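Local coordinates for protein LRIM1 (PDB 3O53) that regulates complement-like immunity in the mosquito Anopheles gambiae as a heterodimer with APL1C, this chain being its leucine-rich repeat domain, at residues L135-Q147 / V159-L171. Numbering follows the deposited sequence.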
ATOM      1  N   LEU A 135      10.282   1.393  -0.499  1.00 23.01           N
ATOM      2  CA  LEU A 135       9.479   2.605  -0.380  1.00 23.32           C
ATOM      3  C   LEU A 135      10.108   3.771  -1.141  1.00 26.10           C
ATOM      4  O   LEU A 135       9.389   4.616  -1.657  1.00 28.56           O
ATOM      5  CB  LEU A 135       9.237   2.974   1.089  1.00 27.67           C
ATOM      6  CG  LEU A 135       8.290   2.034   1.842  1.00 31.36           C
ATOM      7  CD1 LEU A 135       8.021   2.532   3.272  1.00 28.45           C
ATOM      8  CD2 LEU A 135       6.977   1.853   1.078  1.00 28.70           C
ATOM      9  N   ARG A 136      11.439   3.808  -1.246  1.00 24.33           N
ATOM     10  CA  ARG A 136      12.096   4.863  -2.034  1.00 25.23           C
ATOM     11  C   ARG A 136      11.966   4.712  -3.566  1.00 22.13           C
ATOM     12  O   ARG A 136      12.442   5.558  -4.311  1.00 26.13           O
ATOM     13  CB  ARG A 136      13.573   4.987  -1.644  1.00 24.55           C
ATOM     14  CG  ARG A 136      13.782   5.604  -0.275  1.00 30.71           C
ATOM     15  CD  ARG A 136      15.236   5.477   0.146  1.00 34.75           C
ATOM     16  NE  ARG A 136      15.628   4.080   0.282  1.00 32.81           N
ATOM     17  CZ  ARG A 136      16.882   3.642   0.254  1.00 33.41           C
ATOM     18  NH1 ARG A 136      17.899   4.481   0.062  1.00 28.57           N
ATOM     19  NH2 ARG A 136      17.118   2.348   0.386  1.00 30.41           N
ATOM     20  N   ASP A 137      11.335   3.642  -4.046  1.00 23.19           N
ATOM     21  CA  ASP A 137      10.875   3.614  -5.442  1.00 22.81           C
ATOM     22  C   ASP A 137       9.840   4.723  -5.693  1.00 25.71           C
ATOM     23  O   ASP A 137       9.658   5.183  -6.823  1.00 30.81           O
ATOM     24  CB  ASP A 137      10.264   2.250  -5.772  1.00 26.40           C
ATOM     25  CG  ASP A 137      11.316   1.165  -5.899  1.00 29.98           C
ATOM     26  OD1 ASP A 137      12.516   1.493  -5.927  1.00 27.62           O
ATOM     27  OD2 ASP A 137      10.941  -0.010  -5.986  1.00 27.59           O
ATOM     28  N   LEU A 138       9.149   5.124  -4.631  1.00 23.08           N
ATOM     29  CA  LEU A 138       8.289   6.312  -4.655  1.00 23.40           C
ATOM     30  C   LEU A 138       9.150   7.514  -4.298  1.00 27.70           C
ATOM     31  O   LEU A 138       9.907   7.451  -3.338  1.00 25.13           O
ATOM     32  CB  LEU A 138       7.163   6.169  -3.623  1.00 26.31           C
ATOM     33  CG  LEU A 138       5.913   5.412  -4.083  1.00 33.56           C
ATOM     34  CD1 LEU A 138       6.258   4.045  -4.626  1.00 30.83           C
ATOM     35  CD2 LEU A 138       4.910   5.309  -2.935  1.00 31.37           C
ATOM     36  N   ASP A 139       9.066   8.603  -5.056  1.00 23.95           N
ATOM     37  CA  ASP A 139       9.900   9.756  -4.724  1.00 27.25           C
ATOM     38  C   ASP A 139       9.283  10.473  -3.532  1.00 31.82           C
ATOM     39  O   ASP A 139       8.247  10.041  -3.012  1.00 27.88           O
ATOM     40  CB  ASP A 139      10.145  10.679  -5.930  1.00 30.62           C
ATOM     41  CG  ASP A 139       8.976  11.577  -6.246  1.00 38.07           C
ATOM     42  OD1 ASP A 139       7.867  11.377  -5.697  1.00 35.94           O
ATOM     43  OD2 ASP A 139       9.176  12.494  -7.068  1.00 36.08           O
ATOM     44  N   GLU A 140       9.930  11.530  -3.061  1.00 28.11           N
ATOM     45  CA  GLU A 140       9.530  12.125  -1.791  1.00 30.53           C
ATOM     46  C   GLU A 140       8.169  12.806  -1.916  1.00 29.98           C
ATOM     47  O   GLU A 140       7.369  12.778  -0.979  1.00 28.58           O
ATOM     48  CB  GLU A 140      10.628  13.062  -1.259  1.00 32.61           C
ATOM     49  CG  GLU A 140      11.853  12.259  -0.767  1.00 35.17           C
ATOM     50  CD  GLU A 140      13.047  13.119  -0.359  1.00 34.58           C
ATOM     51  OE1 GLU A 140      12.898  14.342  -0.226  1.00 36.52           O
ATOM     52  OE2 GLU A 140      14.140  12.556  -0.149  1.00 34.99           O
ATOM     53  N   GLY A 141       7.887  13.362  -3.089  1.00 32.78           N
ATOM     54  CA  GLY A 141       6.572  13.909  -3.369  1.00 30.76           C
ATOM     55  C   GLY A 141       5.487  12.859  -3.187  1.00 37.37           C
ATOM     56  O   GLY A 141       4.449  13.124  -2.580  1.00 32.39           O
ATOM     57  N   CYS A 142       5.739  11.653  -3.691  1.00 34.97           N
ATOM     58  CA  CYS A 142       4.778  10.556  -3.583  1.00 31.77           C
ATOM     59  C   CYS A 142       4.633  10.046  -2.155  1.00 28.85           C
ATOM     60  O   CYS A 142       3.690   9.322  -1.854  1.00 32.66           O
ATOM     61  CB  CYS A 142       5.189   9.388  -4.488  1.00 34.41           C
ATOM     62  SG  CYS A 142       5.034   9.737  -6.243  1.00 43.80           S
ATOM     63  N   ARG A 143       5.562  10.411  -1.276  1.00 24.92           N
ATOM     64  CA  ARG A 143       5.478   9.980   0.117  1.00 25.48           C
ATOM     65  C   ARG A 143       5.065  11.113   1.060  1.00 26.48           C
ATOM     66  O   ARG A 143       5.121  10.957   2.280  1.00 31.30           O
ATOM     67  CB  ARG A 143       6.813   9.333   0.558  1.00 24.17           C
ATOM     68  CG  ARG A 143       7.014   7.955  -0.075  1.00 24.62           C
ATOM     69  CD  ARG A 143       8.328   7.290   0.316  1.00 25.98           C
ATOM     70  NE  ARG A 143       9.432   7.724  -0.538  1.00 24.08           N
ATOM     71  CZ  ARG A 143      10.540   8.324  -0.102  1.00 30.87           C
ATOM     72  NH1 ARG A 143      10.712   8.577   1.191  1.00 30.96           N
ATOM     73  NH2 ARG A 143      11.486   8.673  -0.963  1.00 25.07           N
ATOM     74  N   SER A 144       4.626  12.237   0.493  1.00 27.05           N
ATOM     75  CA  SER A 144       4.179  13.386   1.287  1.00 32.36           C
ATOM     76  C   SER A 144       2.664  13.535   1.283  1.00 30.74           C
ATOM     77  O   SER A 144       2.035  13.550   0.223  1.00 28.18           O
ATOM     78  CB  SER A 144       4.785  14.694   0.759  1.00 38.60           C
ATOM     79  OG  SER A 144       6.195  14.612   0.651  1.00 45.99           O
ATOM     80  N   ARG A 145       2.093  13.683   2.479  1.00 28.55           N
ATOM     81  CA  ARG A 145       0.673  13.976   2.640  1.00 34.60           C
ATOM     82  C   ARG A 145      -0.193  12.885   2.023  1.00 29.92           C
ATOM     83  O   ARG A 145      -1.309  13.129   1.560  1.00 29.56           O
ATOM     84  CB  ARG A 145       0.339  15.357   2.056  1.00 44.92           C
ATOM     85  CG  ARG A 145       1.117  16.487   2.732  1.00 50.91           C
ATOM     86  CD  ARG A 145       0.586  17.867   2.368  1.00 63.28           C
ATOM     87  NE  ARG A 145      -0.857  17.962   2.571  1.00 83.44           N
ATOM     88  CZ  ARG A 145      -1.447  18.064   3.759  1.00 88.09           C
ATOM     89  NH1 ARG A 145      -0.723  18.082   4.870  1.00 78.75           N
ATOM     90  NH2 ARG A 145      -2.768  18.141   3.836  1.00 95.00           N
ATOM     91  N   VAL A 146       0.333  11.669   2.040  1.00 29.74           N
ATOM     92  CA  VAL A 146      -0.429  10.506   1.639  1.00 23.86           C
ATOM     93  C   VAL A 146      -1.481  10.163   2.700  1.00 27.14           C
ATOM     94  O   VAL A 146      -1.213  10.161   3.897  1.00 26.10           O
ATOM     95  CB  VAL A 146       0.493   9.294   1.430  1.00 28.41           C
ATOM     96  CG1 VAL A 146      -0.314   8.101   0.961  1.00 25.02           C
ATOM     97  CG2 VAL A 146       1.584   9.636   0.420  1.00 26.05           C
ATOM     98  N   GLN A 147      -2.683   9.868   2.242  1.00 26.67           N
ATOM     99  CA  GLN A 147      -3.770   9.520   3.136  1.00 27.04           C
ATOM    100  C   GLN A 147      -4.010   8.013   3.072  1.00 27.49           C
ATOM    101  O   GLN A 147      -4.167   7.355   4.086  1.00 34.28           O
ATOM    102  CB  GLN A 147      -5.032  10.284   2.725  1.00 27.78           C
ATOM    103  CG  GLN A 147      -6.243  10.000   3.601  1.00 36.46           C
ATOM    104  CD  GLN A 147      -7.351  11.025   3.415  1.00 49.24           C
ATOM    105  OE1 GLN A 147      -7.721  11.358   2.297  1.00 44.47           O
ATOM    106  NE2 GLN A 147      -7.883  11.525   4.518  1.00 55.41           N
ATOM    107  N   VAL A 159      10.883  -2.250   5.453  1.00 24.73           N
ATOM    108  CA  VAL A 159      10.127  -1.026   5.654  1.00 25.99           C
ATOM    109  C   VAL A 159      10.791  -0.167   6.724  1.00 35.63           C
ATOM    110  O   VAL A 159      11.124  -0.651   7.800  1.00 36.45           O
ATOM    111  CB  VAL A 159       8.681  -1.326   6.104  1.00 28.95           C
ATOM    112  CG1 VAL A 159       7.987  -0.040   6.590  1.00 25.89           C
ATOM    113  CG2 VAL A 159       7.900  -1.964   4.955  1.00 30.05           C
ATOM    114  N   ASN A 160      10.964   1.114   6.416  1.00 24.47           N
ATOM    115  CA  ASN A 160      11.452   2.088   7.374  1.00 26.34           C
ATOM    116  C   ASN A 160      10.411   3.198   7.463  1.00 29.32           C
ATOM    117  O   ASN A 160      10.250   3.978   6.526  1.00 28.62           O
ATOM    118  CB  ASN A 160      12.809   2.644   6.916  1.00 29.45           C
ATOM    119  CG  ASN A 160      13.383   3.690   7.871  1.00 38.84           C
ATOM    120  OD1 ASN A 160      12.723   4.135   8.814  1.00 28.64           O
ATOM    121  ND2 ASN A 160      14.624   4.092   7.616  1.00 36.34           N
ATOM    122  N   PHE A 161       9.693   3.250   8.577  1.00 27.00           N
ATOM    123  CA  PHE A 161       8.578   4.173   8.721  1.00 28.08           C
ATOM    124  C   PHE A 161       8.993   5.617   8.513  1.00 28.37           C
ATOM    125  O   PHE A 161       8.209   6.420   8.037  1.00 30.93           O
ATOM    126  CB  PHE A 161       7.922   4.027  10.100  1.00 29.02           C
ATOM    127  CG  PHE A 161       7.061   2.795  10.239  1.00 27.90           C
ATOM    128  CD1 PHE A 161       6.151   2.453   9.244  1.00 28.57           C
ATOM    129  CD2 PHE A 161       7.159   1.990  11.367  1.00 28.44           C
ATOM    130  CE1 PHE A 161       5.352   1.316   9.366  1.00 33.84           C
ATOM    131  CE2 PHE A 161       6.364   0.854  11.503  1.00 35.59           C
ATOM    132  CZ  PHE A 161       5.456   0.514  10.502  1.00 29.28           C
ATOM    133  N   ALA A 162      10.225   5.946   8.882  1.00 28.50           N
ATOM    134  CA  ALA A 162      10.746   7.289   8.683  1.00 32.34           C
ATOM    135  C   ALA A 162      10.595   7.750   7.233  1.00 31.65           C
ATOM    136  O   ALA A 162      10.458   8.946   6.962  1.00 27.99           O
ATOM    137  CB  ALA A 162      12.212   7.349   9.109  1.00 41.82           C
ATOM    138  N   GLU A 163      10.630   6.816   6.291  1.00 26.18           N
ATOM    139  CA  GLU A 163      10.509   7.185   4.876  1.00 31.11           C
ATOM    140  C   GLU A 163       9.109   7.699   4.526  1.00 29.03           C
ATOM    141  O   GLU A 163       8.897   8.266   3.457  1.00 28.10           O
ATOM    142  CB  GLU A 163      10.928   6.019   3.972  1.00 25.56           C
ATOM    143  CG  GLU A 163      12.454   5.828   3.969  1.00 31.16           C
ATOM    144  CD  GLU A 163      12.918   4.570   3.254  1.00 37.43           C
ATOM    145  OE1 GLU A 163      12.107   3.930   2.551  1.00 32.90           O
ATOM    146  OE2 GLU A 163      14.116   4.226   3.393  1.00 37.77           O
ATOM    147  N   LEU A 164       8.169   7.519   5.449  1.00 27.46           N
ATOM    148  CA  LEU A 164       6.804   8.008   5.287  1.00 37.32           C
ATOM    149  C   LEU A 164       6.524   9.179   6.239  1.00 42.68           C
ATOM    150  O   LEU A 164       5.372   9.568   6.434  1.00 34.02           O
ATOM    151  CB  LEU A 164       5.803   6.877   5.559  1.00 28.44           C
ATOM    152  CG  LEU A 164       5.773   5.743   4.528  1.00 29.14           C
ATOM    153  CD1 LEU A 164       4.731   4.673   4.898  1.00 28.09           C
ATOM    154  CD2 LEU A 164       5.492   6.311   3.139  1.00 28.38           C
ATOM    155  N   ALA A 165       7.580   9.740   6.822  1.00 32.68           N
ATOM    156  CA  ALA A 165       7.435  10.809   7.814  1.00 40.03           C
ATOM    157  C   ALA A 165       6.704  12.041   7.272  1.00 35.70           C
ATOM    158  O   ALA A 165       6.036  12.745   8.020  1.00 34.74           O
ATOM    159  CB  ALA A 165       8.790  11.209   8.360  1.00 42.71           C
ATOM    160  N   ALA A 166       6.822  12.296   5.975  1.00 33.40           N
ATOM    161  CA  ALA A 166       6.146  13.436   5.363  1.00 36.20           C
ATOM    162  C   ALA A 166       4.637  13.200   5.257  1.00 37.50           C
ATOM    163  O   ALA A 166       3.902  14.048   4.747  1.00 31.72           O
ATOM    164  CB  ALA A 166       6.735  13.726   3.995  1.00 28.56           C
ATOM    165  N   SER A 167       4.190  12.040   5.728  1.00 37.60           N
ATOM    166  CA  SER A 167       2.770  11.727   5.812  1.00 34.30           C
ATOM    167  C   SER A 167       2.360  11.426   7.245  1.00 32.83           C
ATOM    168  O   SER A 167       1.318  10.834   7.481  1.00 32.50           O
ATOM    169  CB  SER A 167       2.426  10.524   4.923  1.00 27.04           C
ATOM    170  OG  SER A 167       2.679  10.823   3.562  1.00 25.95           O
ATOM    171  N   SER A 168       3.182  11.831   8.206  1.00 30.79           N
ATOM    172  CA  SER A 168       2.932  11.485   9.600  1.00 37.55           C
ATOM    173  C   SER A 168       1.547  11.957  10.048  1.00 43.70           C
ATOM    174  O   SER A 168       0.901  11.308  10.859  1.00 43.31           O
ATOM    175  CB  SER A 168       4.006  12.095  10.504  1.00 34.71           C
ATOM    176  OG  SER A 168       4.049  13.499  10.355  1.00 47.65           O
ATOM    177  N   ASP A 169       1.086  13.075   9.501  1.00 42.06           N
ATOM    178  CA  ASP A 169      -0.149  13.697   9.968  1.00 62.19           C
ATOM    179  C   ASP A 169      -1.357  13.383   9.092  1.00 44.46           C
ATOM    180  O   ASP A 169      -2.486  13.723   9.450  1.00 37.58           O
ATOM    181  CB  ASP A 169       0.033  15.213  10.054  1.00 95.72           C
ATOM    182  CG  ASP A 169       1.054  15.616  11.098  1.00116.35           C
ATOM    183  OD1 ASP A 169       1.318  14.805  12.012  1.00119.03           O
ATOM    184  OD2 ASP A 169       1.591  16.739  11.005  1.00122.85           O
ATOM    185  N   THR A 170      -1.125  12.727   7.959  1.00 38.04           N
ATOM    186  CA  THR A 170      -2.188  12.475   6.990  1.00 37.98           C
ATOM    187  C   THR A 170      -2.514  10.997   6.778  1.00 32.09           C
ATOM    188  O   THR A 170      -3.631  10.654   6.387  1.00 26.35           O
ATOM    189  CB  THR A 170      -1.817  13.061   5.614  1.00 40.53           C
ATOM    190  OG1 THR A 170      -0.582  12.486   5.169  1.00 39.42           O
ATOM    191  CG2 THR A 170      -1.671  14.575   5.697  1.00 41.24           C
ATOM    192  N   LEU A 171      -1.548  10.118   7.013  1.00 36.41           N
ATOM    193  CA  LEU A 171      -1.708   8.719   6.627  1.00 32.80           C
ATOM    194  C   LEU A 171      -2.775   8.047   7.488  1.00 31.38           C
ATOM    195  O   LEU A 171      -2.705   8.069   8.711  1.00 34.13           O
ATOM    196  CB  LEU A 171      -0.376   7.965   6.735  1.00 32.37           C
ATOM    197  CG  LEU A 171      -0.334   6.585   6.065  1.00 28.08           C
ATOM    198  CD1 LEU A 171      -0.534   6.703   4.561  1.00 24.38           C
ATOM    199  CD2 LEU A 171       0.970   5.849   6.366  1.00 28.08           C
TER
HETATM  200  O   HOH W   1      13.259   2.423   0.768  1.00 22.28           O
HETATM  201  O   HOH W   2      -5.876  12.232   6.595  1.00 40.67           O
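With chi1 near -72° and a bend at chi3 of -85°, the side chain of Arg143 folds so that the guanidinium turns its edge to both partners, NH1 toward Glu163 O and NE with NH2 toward Leu138 O. NH1 gives a nearly straight bond of 2.9 Å to Glu163 O, meeting a lone pair in the carbonyl plane, while NE and NH2 grip Leu138 O side-on; bonded in its plane at two edges, the guanidinium is probably fixed in its rotation. The methylenes of Arg143 lie across Leu164 CD2.

Ser167 works as a small clamp on the backbone opposite. Its OG donates to Arg143 O at 2.8 Å, from above the carbonyl plane, and accepts from Val146 N at 2.9 Å, so one hydroxyl serves both ends of the turn. Between them, Arg145 N bonds to Ala166 O. Thr170 OG1, set between its backbone N and carbonyl carbon (chi1 58°), reaches Val146 O at 2.7 Å, and its CG2 sits over one face of the Arg145 guanidinium.

At the other end, Glu163 extends over Leu135 CB and pairs with Arg136, NE to OE2 at 3.5 Å; that salt bridge is charge attraction alone, and a water bridges Arg136 N and NE to Glu163 OE1. Leu135 CD1 packs on Leu164 and Val159.

The contact joins successive turns of the leucine-rich repeat solenoid. Strand 146-150 runs parallel between 123-126 and 173-175, Val146 touching Ile125; Cys142 is disulfide-bonded to Cys116 in the preceding turn, and Val159 packs against Val184 of strand 183-185 in the following one.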